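Local coordinates for Ice-binding protein 1 (Shewanella frigidimarina, PDB 6BG8) that binds ice, inhibits the growth of ice crystals with high thermal hysteresis activity, and adheres its bacterium to ice, here represented by its DUF3494 ice-binding domain, at residues E10-F14 with F87-S91; M16-I22 with F221-V227; S164-D170 with V191-N197. The contacts are given in a common frame with arbitrary orientation. Residue numbers count along the deposited sequence, not the author numbering.

Contact 1: residues E10-F14 with F87-S91; sequences EVARF and FINQS
Residues 10-13 form the end of a short 3-10 segment that gives way at Phe14 to the extended conformation of strand 14-18 (phi/psi -90/135). The Phe14 N to Val11 O hydrogen bond of 3.1 Å marks its last turn. Residues 87-91 are regular alpha-helix, with Ser91 N bonded to Phe87 O at 3.0 Å. The two backbones come closest at Glu10 and Ser91, whose CA atoms lie 5.5 Å apart. Reaching across from the helix, Phe87 (chi1 t) meets Phe14 (chi1 m) CZ to CZ at 3.6 Å. Ser91 OG, bonded to Phe87 O at 3.1 Å, meets the edge of the Phe14 ring at CE2 (3.6 Å) and also touches Glu10 CG (3.6 Å). Val11 CG1 packs 3.2 Å from Ser91 O. This is the packing of the long helix 84-103 against the beta-solenoid, the arrangement characteristic of DUF3494 ice-binding proteins, here made through the turn that leads into the first strand. On the polar side of Phe87, Arg13 NH1 forms a salt bridge with Glu10 OE2 (2.9 Å) within its own segment. Phe87 CE1 lies over one face of the guanidinium, while Arg13 CD (3.7 Å from CE1) and Glu10 OE2 (3.7 Å from CE1) sit at the ring edge. Arg13 makes a second salt bridge, to Asp34, and Glu10 OE1 bonds to Tyr81.

Contact 2: residues M16-I22 with F221-V227; sequences MLASQAI and FAVTDQV
Two coils adjacent in the beta-solenoid but far apart in sequence lie side by side, pairing in parallel through a corner. Leu17 and Ala18 align with Phe221 and Ala222 (CA-CA 4.9 and 4.6 Å), and beyond the corner Ile22 aligns with Val227 (4.8 Å). Before the corner, Ala222 N donates to Leu17 O (2.9 Å) and Ser19 N to Ala222 O (3.1 Å). At the bend Ser19 turns helical (phi/psi -69/-47), and Gln20 N donates to Asp225 O (2.7 Å). Val227 N to Ala21 O (3.0 Å) resumes the parallel pattern. Leu17 (chi1 t) and Phe221 (chi1 m) share one face, CB to CD1 3.5 Å, and both touch Leu95 of helix 84-103. On the opposite face, Ala18 CB lies 4.0 Å from both Ala222 CB and Val227 CG2, while Met16 SD is 4.2 Å from Val227 CG1; this face lines the solenoid interior. Gln20 NE2 donates to Ser19 OG (3.0 Å); Ser19 OG is also hydrogen-bonded to Asp39 and Gln20 OE1 to Gln40. Four backbone bonds fix the register, apolar side chains pack the inner face, and the corner leaves buried Ala21 N without a partner.

Contact 3: residues S164-D170 with V191-N197; sequences SGAPGGD and VIGTNTN. With PO4 (phosphate ion), chain H.
Ser164, Asp170 and Thr196, with 71, 63 and 52 Å² covered, carry this contact between two neighbouring loops. Ser164 is extended (phi/psi -102/152) at the end of strand 162-164, and its N donates to Val191 O (2.9 Å) of parallel strand 190-192. Its p rotamer places OG to accept from Gly193 N (3.0 Å). The backbones are tightest at Gly165 and Gly193, CA-CA 4.1 Å: a CB on Gly193 would clash with Ser164 O. A type II beta turn follows from Gly193 to Thr196, with Asn195 at positive phi (57/28). Its backbone bond, Thr196 N to Gly193 O, is weak (3.3 Å) and is reinforced by Thr196 OG1 (chi1 p), which donates to the same Gly193 O (2.8 Å). A water bridges Ser164 OG (2.6 Å), Thr196 OG1 (2.7 Å) and Gly169 O (2.9 Å). Loops of this kind carry each solenoid coil from one face to the next, and here those of successive coils stack; the Asn195 side chain lies about 5 Å from that of Thr212, an ice-binding site by similarity. Asp170 accepts from Asn197 N through OD1 (2.8 Å), and a second water bridges Asp170 OD1 (2.8 Å) to Asn195 O (2.9 Å). Between Gly165 and Asp170 the loop passes through the cis peptide bond before Pro167; a CB on Gly169 (phi/psi 102/-5) would press on Gly168 O and also clash with Thr196 CG2. A phosphate ion, probably from the crystallisation liquor, accepts from Ala166 N (O1, 3.1 Å), Thr194 N (O3, 3.0 Å) and Thr194 OG1 (O4, 2.6 Å), and also bonds to Arg211.

From the N terminus, residues 10-14 open contact 1 and 16-22 open contact 2 almost at once. Contact 1 closes at 87-91, tying the approach to the first strand to helix 84-103. Contact 2 stays open until 221-227, so the two cross along the chain; it sets an N-terminal coil beside a C-terminal one. They also touch, with Val11 CG1 3.7 Å from Leu17 CD2 and Val11 O 3.5 Å from Phe221 CZ. Contact 3 opens after contact 1 has closed and spans 164-197, within the span of contact 2. Its centre is about 29 Å from that of contact 1, across the chain's centre. Contacts 2 and 3 do not touch, yet both reach the same parallel sheet.

Contact 1: residues E10-F14 with F87-S91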
ATOM      1  N   GLU A  10     -11.641  -7.972   1.175  1.00  7.77           N
ATOM      2  CA  GLU A  10     -12.223  -6.755   1.727  1.00  8.17           C
ATOM      3  C   GLU A  10     -11.241  -5.592   1.719  1.00  7.14           C
ATOM      4  O   GLU A  10     -11.664  -4.430   1.696  1.00  8.06           O
ATOM      5  CB  GLU A  10     -12.710  -7.009   3.153  1.00 11.54           C
ATOM      6  CG  GLU A  10     -13.551  -5.870   3.722  1.00  7.69           C
ATOM      7  CD  GLU A  10     -14.869  -5.732   2.994  1.00 11.78           C
ATOM      8  OE1 GLU A  10     -15.475  -6.768   2.656  1.00 10.23           O
ATOM      9  OE2 GLU A  10     -15.299  -4.592   2.751  1.00 10.68           O
ATOM     10  N   VAL A  11      -9.933  -5.864   1.758  1.00  6.27           N
ATOM     11  CA  VAL A  11      -8.998  -4.751   1.926  1.00  6.83           C
ATOM     12  C   VAL A  11      -8.722  -4.013   0.626  1.00 10.05           C
ATOM     13  O   VAL A  11      -7.996  -3.010   0.648  1.00  8.30           O
ATOM     14  CB  VAL A  11      -7.676  -5.201   2.588  1.00  7.68           C
ATOM     15  CG1 VAL A  11      -7.967  -6.046   3.837  1.00 11.83           C
ATOM     16  CG2 VAL A  11      -6.765  -5.926   1.609  1.00  8.41           C
ATOM     17  N   ALA A  12      -9.294  -4.458  -0.501  1.00  8.43           N
ATOM     18  CA  ALA A  12      -9.231  -3.667  -1.731  1.00 11.76           C
ATOM     19  C   ALA A  12      -9.812  -2.270  -1.543  1.00  7.69           C
ATOM     20  O   ALA A  12      -9.428  -1.338  -2.256  1.00 10.70           O
ATOM     21  CB  ALA A  12      -9.970  -4.384  -2.858  1.00 10.15           C
ATOM     22  N   ARG A  13     -10.727  -2.102  -0.584  1.00  9.02           N
ATOM     23  CA  ARG A  13     -11.364  -0.808  -0.363  1.00  8.36           C
ATOM     24  C   ARG A  13     -10.427   0.217   0.256  1.00  7.30           C
ATOM     25  O   ARG A  13     -10.736   1.413   0.231  1.00  8.65           O
ATOM     26  CB  ARG A  13     -12.572  -0.967   0.561  1.00  7.46           C
ATOM     27  CG  ARG A  13     -12.180  -1.382   1.968  1.00  8.07           C
ATOM     28  CD  ARG A  13     -13.393  -1.792   2.777  1.00 10.02           C
ATOM     29  NE  ARG A  13     -14.277  -0.645   2.930  1.00  8.04           N
ATOM     30  CZ  ARG A  13     -15.602  -0.699   2.946  1.00 11.91           C
ATOM     31  NH1 ARG A  13     -16.229  -1.862   2.837  1.00  9.99           N
ATOM     32  NH2 ARG A  13     -16.298   0.425   3.071  1.00 10.47           N
ATOM     33  N   PHE A  14      -9.320  -0.209   0.850  1.00  7.54           N
ATOM     34  CA  PHE A  14      -8.485   0.707   1.618  1.00  7.67           C
ATOM     35  C   PHE A  14      -7.428   1.355   0.738  1.00 12.07           C
ATOM     36  O   PHE A  14      -6.776   0.681  -0.070  1.00  8.65           O
ATOM     37  CB  PHE A  14      -7.798  -0.013   2.776  1.00  8.80           C
ATOM     38  CG  PHE A  14      -8.738  -0.474   3.843  1.00  7.14           C
ATOM     39  CD1 PHE A  14      -9.235   0.421   4.792  1.00  7.76           C
ATOM     40  CD2 PHE A  14      -9.125  -1.807   3.912  1.00  8.85           C
ATOM     41  CE1 PHE A  14     -10.104  -0.015   5.792  1.00  8.67           C
ATOM     42  CE2 PHE A  14      -9.994  -2.247   4.898  1.00  7.92           C
ATOM     43  CZ  PHE A  14     -10.488  -1.351   5.842  1.00  6.53           C
ATOM     44  N   PHE A  87     -16.492  -6.361  10.516  1.00  8.92           N
ATOM     45  CA  PHE A  87     -15.841  -5.750   9.356  1.00  6.66           C
ATOM     46  C   PHE A  87     -14.331  -5.719   9.538  1.00  8.60           C
ATOM     47  O   PHE A  87     -13.576  -6.037   8.607  1.00  6.56           O
ATOM     48  CB  PHE A  87     -16.390  -4.339   9.139  1.00  6.80           C
ATOM     49  CG  PHE A  87     -15.548  -3.478   8.229  1.00  6.54           C
ATOM     50  CD1 PHE A  87     -15.441  -3.768   6.877  1.00  8.43           C
ATOM     51  CD2 PHE A  87     -14.870  -2.371   8.730  1.00  8.59           C
ATOM     52  CE1 PHE A  87     -14.672  -2.974   6.039  1.00  8.02           C
ATOM     53  CE2 PHE A  87     -14.102  -1.567   7.896  1.00  6.17           C
ATOM     54  CZ  PHE A  87     -14.000  -1.877   6.544  1.00  7.32           C
ATOM     55  N   ILE A  88     -13.876  -5.341  10.735  1.00  8.43           N
ATOM     56  CA  ILE A  88     -12.448  -5.345  11.030  1.00  8.02           C
ATOM     57  C   ILE A  88     -11.897  -6.768  10.977  1.00  6.73           C
ATOM     58  O   ILE A  88     -10.772  -6.998  10.517  1.00  7.40           O
ATOM     59  CB  ILE A  88     -12.193  -4.689  12.402  1.00  5.35           C
ATOM     60  CG1 ILE A  88     -12.582  -3.192  12.403  1.00  5.99           C
ATOM     61  CG2 ILE A  88     -10.748  -4.939  12.861  1.00  8.34           C
ATOM     62  CD1 ILE A  88     -11.698  -2.305  11.547  1.00  7.74           C
ATOM     63  N   ASN A  89     -12.678  -7.746  11.448  1.00  5.61           N
ATOM     64  CA  ASN A  89     -12.211  -9.129  11.448  1.00  5.69           C
ATOM     65  C   ASN A  89     -11.923  -9.618  10.037  1.00  8.57           C
ATOM     66  O   ASN A  89     -10.883 -10.239   9.781  1.00  7.78           O
ATOM     67  CB  ASN A  89     -13.245 -10.032  12.108  1.00  7.23           C
ATOM     68  CG  ASN A  89     -13.237  -9.900  13.597  1.00 10.16           C
ATOM     69  OD1 ASN A  89     -12.303  -9.332  14.172  1.00  7.25           O
ATOM     70  ND2 ASN A  89     -14.274 -10.417  14.239  1.00  9.39           N
ATOM     71  N   GLN A  90     -12.856  -9.380   9.112  1.00  6.52           N
ATOM     72  CA  GLN A  90     -12.642  -9.816   7.740  1.00  9.08           C
ATOM     73  C   GLN A  90     -11.496  -9.054   7.102  1.00  8.18           C
ATOM     74  O   GLN A  90     -10.715  -9.631   6.338  1.00  9.76           O
ATOM     75  CB  GLN A  90     -13.918  -9.664   6.911  1.00  7.27           C
ATOM     76  CG  GLN A  90     -13.865 -10.457   5.612  1.00 10.13           C
ATOM     77  CD  GLN A  90     -13.725 -11.949   5.876  1.00  7.64           C
ATOM     78  OE1 GLN A  90     -14.584 -12.561   6.516  1.00 12.10           O
ATOM     79  NE2 GLN A  90     -12.639 -12.537   5.396  1.00  8.28           N
ATOM     80  N   SER A  91     -11.373  -7.758   7.407  1.00  7.37           N
ATOM     81  CA  SER A  91     -10.264  -6.990   6.862  1.00  6.68           C
ATOM     82  C   SER A  91      -8.933  -7.525   7.371  1.00  6.42           C
ATOM     83  O   SER A  91      -7.979  -7.674   6.597  1.00  7.66           O
ATOM     84  CB  SER A  91     -10.433  -5.510   7.209  1.00  5.27           C
ATOM     85  OG  SER A  91     -11.572  -4.980   6.549  1.00  7.32           O
TER

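Contact 2: residues M16-I22 with F221-V227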
ATOM      1  N   MET A  16      -5.245   2.996   2.786  1.00  6.65           N
ATOM      2  CA  MET A  16      -4.255   2.748   3.820  1.00  8.20           C
ATOM      3  C   MET A  16      -4.872   1.895   4.912  1.00  6.59           C
ATOM      4  O   MET A  16      -6.015   2.121   5.319  1.00  6.99           O
ATOM      5  CB  MET A  16      -3.729   4.054   4.419  1.00  9.35           C
ATOM      6  CG  MET A  16      -3.168   5.009   3.385  1.00  9.09           C
ATOM      7  SD  MET A  16      -2.420   6.490   4.096  1.00 15.29           S
ATOM      8  CE  MET A  16      -3.712   7.126   5.127  1.00 19.53           C
ATOM      9  N   LEU A  17      -4.100   0.928   5.393  1.00  5.93           N
ATOM     10  CA  LEU A  17      -4.587   0.002   6.407  1.00  4.77           C
ATOM     11  C   LEU A  17      -3.408  -0.456   7.246  1.00  5.08           C
ATOM     12  O   LEU A  17      -2.390  -0.889   6.699  1.00  7.39           O
ATOM     13  CB  LEU A  17      -5.278  -1.204   5.757  1.00  6.73           C
ATOM     14  CG  LEU A  17      -5.831  -2.310   6.662  1.00  7.64           C
ATOM     15  CD1 LEU A  17      -7.060  -1.823   7.433  1.00  4.91           C
ATOM     16  CD2 LEU A  17      -6.181  -3.553   5.848  1.00  7.87           C
ATOM     17  N   ALA A  18      -3.544  -0.375   8.566  1.00  5.78           N
ATOM     18  CA  ALA A  18      -2.455  -0.741   9.454  1.00  6.85           C
ATOM     19  C   ALA A  18      -3.001  -1.472  10.672  1.00  4.77           C
ATOM     20  O   ALA A  18      -4.164  -1.319  11.048  1.00  5.42           O
ATOM     21  CB  ALA A  18      -1.653   0.492   9.896  1.00  9.01           C
ATOM     22  N   SER A  19      -2.133  -2.278  11.286  1.00  7.57           N
ATOM     23  CA  SER A  19      -2.477  -2.937  12.542  1.00  5.90           C
ATOM     24  C   SER A  19      -2.588  -1.936  13.688  1.00  7.67           C
ATOM     25  O   SER A  19      -3.550  -1.971  14.466  1.00  5.17           O
ATOM     26  CB  SER A  19      -1.431  -4.003  12.868  1.00  7.20           C
ATOM     27  OG  SER A  19      -1.575  -4.469  14.199  1.00  5.68           O
ATOM     28  N   GLN A  20      -1.608  -1.042  13.826  1.00  4.72           N
ATOM     29  CA  GLN A  20      -1.455  -0.276  15.064  1.00  6.35           C
ATOM     30  C   GLN A  20      -1.853   1.183  14.941  1.00  9.81           C
ATOM     31  O   GLN A  20      -2.523   1.713  15.833  1.00  7.26           O
ATOM     32  CB  GLN A  20       0.000  -0.340  15.553  1.00  4.97           C
ATOM     33  CG  GLN A  20       0.452  -1.721  16.009  1.00  4.58           C
ATOM     34  CD  GLN A  20      -0.354  -2.226  17.165  1.00  4.88           C
ATOM     35  OE1 GLN A  20      -0.328  -1.641  18.247  1.00 10.13           O
ATOM     36  NE2 GLN A  20      -1.070  -3.333  16.954  1.00  6.86           N
ATOM     37  N   ALA A  21      -1.464   1.851  13.863  1.00  4.56           N
ATOM     38  CA  ALA A  21      -1.677   3.295  13.783  1.00  2.77           C
ATOM     39  C   ALA A  21      -1.525   3.763  12.345  1.00  8.02           C
ATOM     40  O   ALA A  21      -0.791   3.166  11.552  1.00  6.66           O
ATOM     41  CB  ALA A  21      -0.695   4.064  14.678  1.00  7.61           C
ATOM     42  N   ILE A  22      -2.232   4.843  12.027  1.00  6.62           N
ATOM     43  CA  ILE A  22      -2.003   5.611  10.807  1.00  6.40           C
ATOM     44  C   ILE A  22      -1.841   7.057  11.240  1.00  8.54           C
ATOM     45  O   ILE A  22      -2.700   7.591  11.955  1.00  8.07           O
ATOM     46  CB  ILE A  22      -3.145   5.473   9.793  1.00  5.79           C
ATOM     47  CG1 ILE A  22      -3.232   4.026   9.296  1.00  4.44           C
ATOM     48  CG2 ILE A  22      -2.909   6.424   8.614  1.00  6.73           C
ATOM     49  CD1 ILE A  22      -4.485   3.732   8.488  1.00  8.20           C
ATOM     50  N   PHE A 221      -0.224  -0.743   3.119  1.00  5.33           N
ATOM     51  CA  PHE A 221      -0.599  -1.692   4.163  1.00  7.10           C
ATOM     52  C   PHE A 221       0.588  -1.928   5.087  1.00  8.22           C
ATOM     53  O   PHE A 221       1.687  -2.246   4.619  1.00  6.82           O
ATOM     54  CB  PHE A 221      -1.029  -3.052   3.578  1.00  8.48           C
ATOM     55  CG  PHE A 221      -2.257  -3.000   2.707  1.00 12.45           C
ATOM     56  CD1 PHE A 221      -3.518  -2.958   3.268  1.00 20.40           C
ATOM     57  CD2 PHE A 221      -2.146  -3.051   1.323  1.00 11.33           C
ATOM     58  CE1 PHE A 221      -4.649  -2.926   2.466  1.00 17.94           C
ATOM     59  CE2 PHE A 221      -3.275  -3.015   0.516  1.00 15.76           C
ATOM     60  CZ  PHE A 221      -4.528  -2.956   1.091  1.00 12.72           C
ATOM     61  N   ALA A 222       0.358  -1.820   6.398  1.00  6.26           N
ATOM     62  CA  ALA A 222       1.335  -2.226   7.404  1.00  7.27           C
ATOM     63  C   ALA A 222       0.712  -3.369   8.198  1.00  6.97           C
ATOM     64  O   ALA A 222      -0.233  -3.153   8.962  1.00  6.89           O
ATOM     65  CB  ALA A 222       1.725  -1.051   8.304  1.00  7.72           C
ATOM     66  N   VAL A 223       1.220  -4.589   8.001  1.00  5.82           N
ATOM     67  CA  VAL A 223       0.527  -5.764   8.528  1.00  5.93           C
ATOM     68  C   VAL A 223       0.562  -5.792  10.052  1.00  7.89           C
ATOM     69  O   VAL A 223      -0.435  -6.142  10.693  1.00  8.37           O
ATOM     70  CB  VAL A 223       1.111  -7.054   7.926  1.00  6.81           C
ATOM     71  CG1 VAL A 223       0.409  -8.276   8.528  1.00  9.91           C
ATOM     72  CG2 VAL A 223       0.963  -7.045   6.403  1.00  9.64           C
ATOM     73  N   THR A 224       1.703  -5.448  10.661  1.00  7.47           N
ATOM     74  CA  THR A 224       1.833  -5.555  12.108  1.00  7.09           C
ATOM     75  C   THR A 224       2.104  -4.242  12.822  1.00  7.42           C
ATOM     76  O   THR A 224       2.053  -4.221  14.056  1.00 11.08           O
ATOM     77  CB  THR A 224       2.940  -6.548  12.509  1.00  9.83           C
ATOM     78  OG1 THR A 224       4.228  -6.036  12.137  1.00 12.02           O
ATOM     79  CG2 THR A 224       2.712  -7.894  11.854  1.00  9.11           C
ATOM     80  N   ASP A 225       2.383  -3.152  12.112  1.00  6.77           N
ATOM     81  CA  ASP A 225       2.613  -1.901  12.826  1.00  5.20           C
ATOM     82  C   ASP A 225       1.835  -0.757  12.191  1.00  7.43           C
ATOM     83  O   ASP A 225       0.604  -0.748  12.261  1.00  8.43           O
ATOM     84  CB  ASP A 225       4.107  -1.583  12.906  1.00  9.04           C
ATOM     85  CG  ASP A 225       4.418  -0.496  13.927  1.00 11.28           C
ATOM     86  OD1 ASP A 225       3.525  -0.162  14.741  1.00 11.06           O
ATOM     87  OD2 ASP A 225       5.546   0.039  13.899  1.00 12.32           O
ATOM     88  N   GLN A 226       2.517   0.192  11.545  1.00  8.13           N
ATOM     89  CA  GLN A 226       1.901   1.488  11.295  1.00  5.62           C
ATOM     90  C   GLN A 226       2.187   1.983   9.881  1.00  6.98           C
ATOM     91  O   GLN A 226       3.185   1.627   9.258  1.00  7.46           O
ATOM     92  CB  GLN A 226       2.399   2.541  12.293  1.00  6.26           C
ATOM     93  CG  GLN A 226       3.889   2.825  12.173  1.00  8.24           C
ATOM     94  CD  GLN A 226       4.372   3.858  13.166  1.00 10.54           C
ATOM     95  OE1 GLN A 226       3.573   4.470  13.872  1.00 11.22           O
ATOM     96  NE2 GLN A 226       5.688   4.046  13.238  1.00 10.74           N
ATOM     97  N   VAL A 227       1.315   2.863   9.406  1.00  7.42           N
ATOM     98  CA  VAL A 227       1.575   3.648   8.205  1.00  5.43           C
ATOM     99  C   VAL A 227       1.725   5.098   8.638  1.00  9.91           C
ATOM    100  O   VAL A 227       0.826   5.652   9.280  1.00  6.11           O
ATOM    101  CB  VAL A 227       0.452   3.515   7.167  1.00  6.01           C
ATOM    102  CG1 VAL A 227       0.763   4.391   5.958  1.00  6.14           C
ATOM    103  CG2 VAL A 227       0.254   2.064   6.734  1.00  7.00           C
TER

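Contact 3: residues S164-D170 with V191-N197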
ATOM      1  N   SER A 164      13.047   3.970  -1.148  1.00  7.42           N
ATOM      2  CA  SER A 164      13.336   4.862  -2.259  1.00  8.17           C
ATOM      3  C   SER A 164      13.815   6.193  -1.697  1.00 10.73           C
ATOM      4  O   SER A 164      13.493   6.554  -0.563  1.00  7.18           O
ATOM      5  CB  SER A 164      12.122   5.061  -3.173  1.00  7.40           C
ATOM      6  OG  SER A 164      11.036   5.662  -2.491  1.00  8.55           O
ATOM      7  N   GLY A 165      14.630   6.894  -2.474  1.00  7.58           N
ATOM      8  CA  GLY A 165      15.153   8.157  -1.997  1.00  8.01           C
ATOM      9  C   GLY A 165      16.012   8.842  -3.031  1.00  8.76           C
ATOM     10  O   GLY A 165      16.031   8.470  -4.211  1.00  7.69           O
ATOM     11  N   ALA A 166      16.722   9.866  -2.554  1.00  9.40           N
ATOM     12  CA  ALA A 166      17.487  10.748  -3.414  1.00 12.67           C
ATOM     13  C   ALA A 166      18.752  10.056  -3.922  1.00  8.72           C
ATOM     14  O   ALA A 166      19.312   9.191  -3.244  1.00 10.56           O
ATOM     15  CB  ALA A 166      17.856  12.018  -2.651  1.00 12.54           C
ATOM     16  N   PRO A 167      19.248  10.447  -5.107  1.00 10.39           N
ATOM     17  CA  PRO A 167      18.760  11.527  -5.983  1.00 12.82           C
ATOM     18  C   PRO A 167      17.583  11.165  -6.879  1.00 16.20           C
ATOM     19  O   PRO A 167      16.961  12.061  -7.443  1.00 12.05           O
ATOM     20  CB  PRO A 167      19.980  11.838  -6.844  1.00 13.04           C
ATOM     21  CG  PRO A 167      20.647  10.503  -6.980  1.00 10.60           C
ATOM     22  CD  PRO A 167      20.509   9.872  -5.608  1.00 10.58           C
ATOM     23  N   GLY A 168      17.289   9.872  -7.026  1.00  9.52           N
ATOM     24  CA  GLY A 168      16.194   9.464  -7.881  1.00 14.00           C
ATOM     25  C   GLY A 168      14.960   9.093  -7.086  1.00  9.64           C
ATOM     26  O   GLY A 168      14.411   9.923  -6.353  1.00 11.45           O
ATOM     27  N   GLY A 169      14.505   7.851  -7.237  1.00 10.99           N
ATOM     28  CA  GLY A 169      13.450   7.316  -6.406  1.00  7.70           C
ATOM     29  C   GLY A 169      12.079   7.258  -7.043  1.00  8.19           C
ATOM     30  O   GLY A 169      11.150   6.740  -6.412  1.00 10.73           O
ATOM     31  N   ASP A 170      11.909   7.774  -8.256  1.00  5.70           N
ATOM     32  CA  ASP A 170      10.592   7.775  -8.877  1.00  6.86           C
ATOM     33  C   ASP A 170      10.319   6.457  -9.581  1.00  7.48           C
ATOM     34  O   ASP A 170      11.240   5.752 -10.008  1.00  7.95           O
ATOM     35  CB  ASP A 170      10.451   8.916  -9.874  1.00 11.87           C
ATOM     36  CG  ASP A 170      10.659  10.259  -9.233  1.00 15.50           C
ATOM     37  OD1 ASP A 170       9.975  10.554  -8.225  1.00 11.10           O
ATOM     38  OD2 ASP A 170      11.535  11.002  -9.719  1.00 15.42           O
ATOM     39  N   VAL A 191       9.911   2.297   2.942  1.00  4.53           N
ATOM     40  CA  VAL A 191      10.152   3.723   3.156  1.00  4.94           C
ATOM     41  C   VAL A 191      10.175   4.391   1.790  1.00  6.12           C
ATOM     42  O   VAL A 191      10.950   3.991   0.913  1.00  8.79           O
ATOM     43  CB  VAL A 191      11.465   3.964   3.916  1.00  6.18           C
ATOM     44  CG1 VAL A 191      11.707   5.441   4.106  1.00  7.46           C
ATOM     45  CG2 VAL A 191      11.447   3.241   5.257  1.00  8.34           C
ATOM     46  N   ILE A 192       9.325   5.396   1.602  1.00  6.87           N
ATOM     47  CA  ILE A 192       9.168   6.078   0.321  1.00  9.45           C
ATOM     48  C   ILE A 192       9.775   7.473   0.433  1.00  6.40           C
ATOM     49  O   ILE A 192       9.421   8.232   1.341  1.00  7.73           O
ATOM     50  CB  ILE A 192       7.683   6.116  -0.080  1.00  7.06           C
ATOM     51  CG1 ILE A 192       7.209   4.675  -0.325  1.00  7.86           C
ATOM     52  CG2 ILE A 192       7.463   6.979  -1.311  1.00  6.94           C
ATOM     53  CD1 ILE A 192       5.700   4.508  -0.447  1.00  9.35           C
ATOM     54  N   GLY A 193      10.701   7.805  -0.479  1.00  7.26           N
ATOM     55  CA  GLY A 193      11.541   8.977  -0.289  1.00  4.86           C
ATOM     56  C   GLY A 193      10.830  10.295  -0.541  1.00  5.43           C
ATOM     57  O   GLY A 193       9.817  10.366  -1.232  1.00  6.73           O
ATOM     58  N   THR A 194      11.390  11.361   0.049  1.00  7.39           N
ATOM     59  CA  THR A 194      10.805  12.694  -0.066  1.00  7.43           C
ATOM     60  C   THR A 194      10.574  13.065  -1.523  1.00  9.08           C
ATOM     61  O   THR A 194      11.428  12.836  -2.382  1.00  8.59           O
ATOM     62  CB  THR A 194      11.701  13.760   0.576  1.00  8.96           C
ATOM     63  OG1 THR A 194      12.946  13.837  -0.129  1.00  9.14           O
ATOM     64  CG2 THR A 194      11.959  13.473   2.053  1.00  8.54           C
ATOM     65  N   ASN A 195       9.396  13.628  -1.794  1.00 10.18           N
ATOM     66  CA  ASN A 195       9.083  14.236  -3.082  1.00  6.57           C
ATOM     67  C   ASN A 195       9.254  13.278  -4.254  1.00  8.18           C
ATOM     68  O   ASN A 195       9.527  13.711  -5.376  1.00 10.95           O
ATOM     69  CB  ASN A 195       9.928  15.494  -3.296  1.00  8.62           C
ATOM     70  CG  ASN A 195       9.740  16.487  -2.190  1.00  7.25           C
ATOM     71  OD1 ASN A 195       8.625  16.946  -1.940  1.00 10.54           O
ATOM     72  ND2 ASN A 195      10.815  16.801  -1.496  1.00  6.21           N
ATOM     73  N   THR A 196       9.089  11.980  -4.018  1.00  5.55           N
ATOM     74  CA  THR A 196       9.105  11.008  -5.105  1.00  6.71           C
ATOM     75  C   THR A 196       7.688  10.695  -5.573  1.00 10.66           C
ATOM     76  O   THR A 196       6.697  11.007  -4.910  1.00 11.88           O
ATOM     77  CB  THR A 196       9.801   9.700  -4.691  1.00  9.09           C
ATOM     78  OG1 THR A 196       9.086   9.089  -3.608  1.00  7.33           O
ATOM     79  CG2 THR A 196      11.251   9.940  -4.287  1.00  9.99           C
ATOM     80  N   ASN A 197       7.612  10.062  -6.741  1.00  7.40           N
ATOM     81  CA  ASN A 197       6.367   9.543  -7.298  1.00  7.21           C
ATOM     82  C   ASN A 197       6.432   8.026  -7.227  1.00  8.29           C
ATOM     83  O   ASN A 197       7.294   7.419  -7.872  1.00  8.16           O
ATOM     84  CB  ASN A 197       6.166   9.987  -8.747  1.00  8.95           C
ATOM     85  CG  ASN A 197       6.060  11.492  -8.895  1.00 16.82           C
ATOM     86  OD1 ASN A 197       5.404  12.162  -8.101  1.00 20.47           O
ATOM     87  ND2 ASN A 197       6.690  12.029  -9.939  1.00 26.20           N
TER
HETATM   88  P   PO4 H 306      15.191  11.165   0.987  1.00 11.83           P
HETATM   89  O1  PO4 H 306      16.198  10.180   0.446  1.00 15.77           O
HETATM   90  O2  PO4 H 306      15.750  11.840   2.223  1.00 14.30           O
HETATM   91  O3  PO4 H 306      13.918  10.451   1.407  1.00 11.68           O
HETATM   92  O4  PO4 H 306      14.906  12.193  -0.086  1.00 12.28           O
HETATM   93  O   HOH W   1       9.252   6.455  -4.275  1.00  8.88           O
HETATM   94  O   HOH W   2       9.757  13.323  -8.210  1.00 21.12           O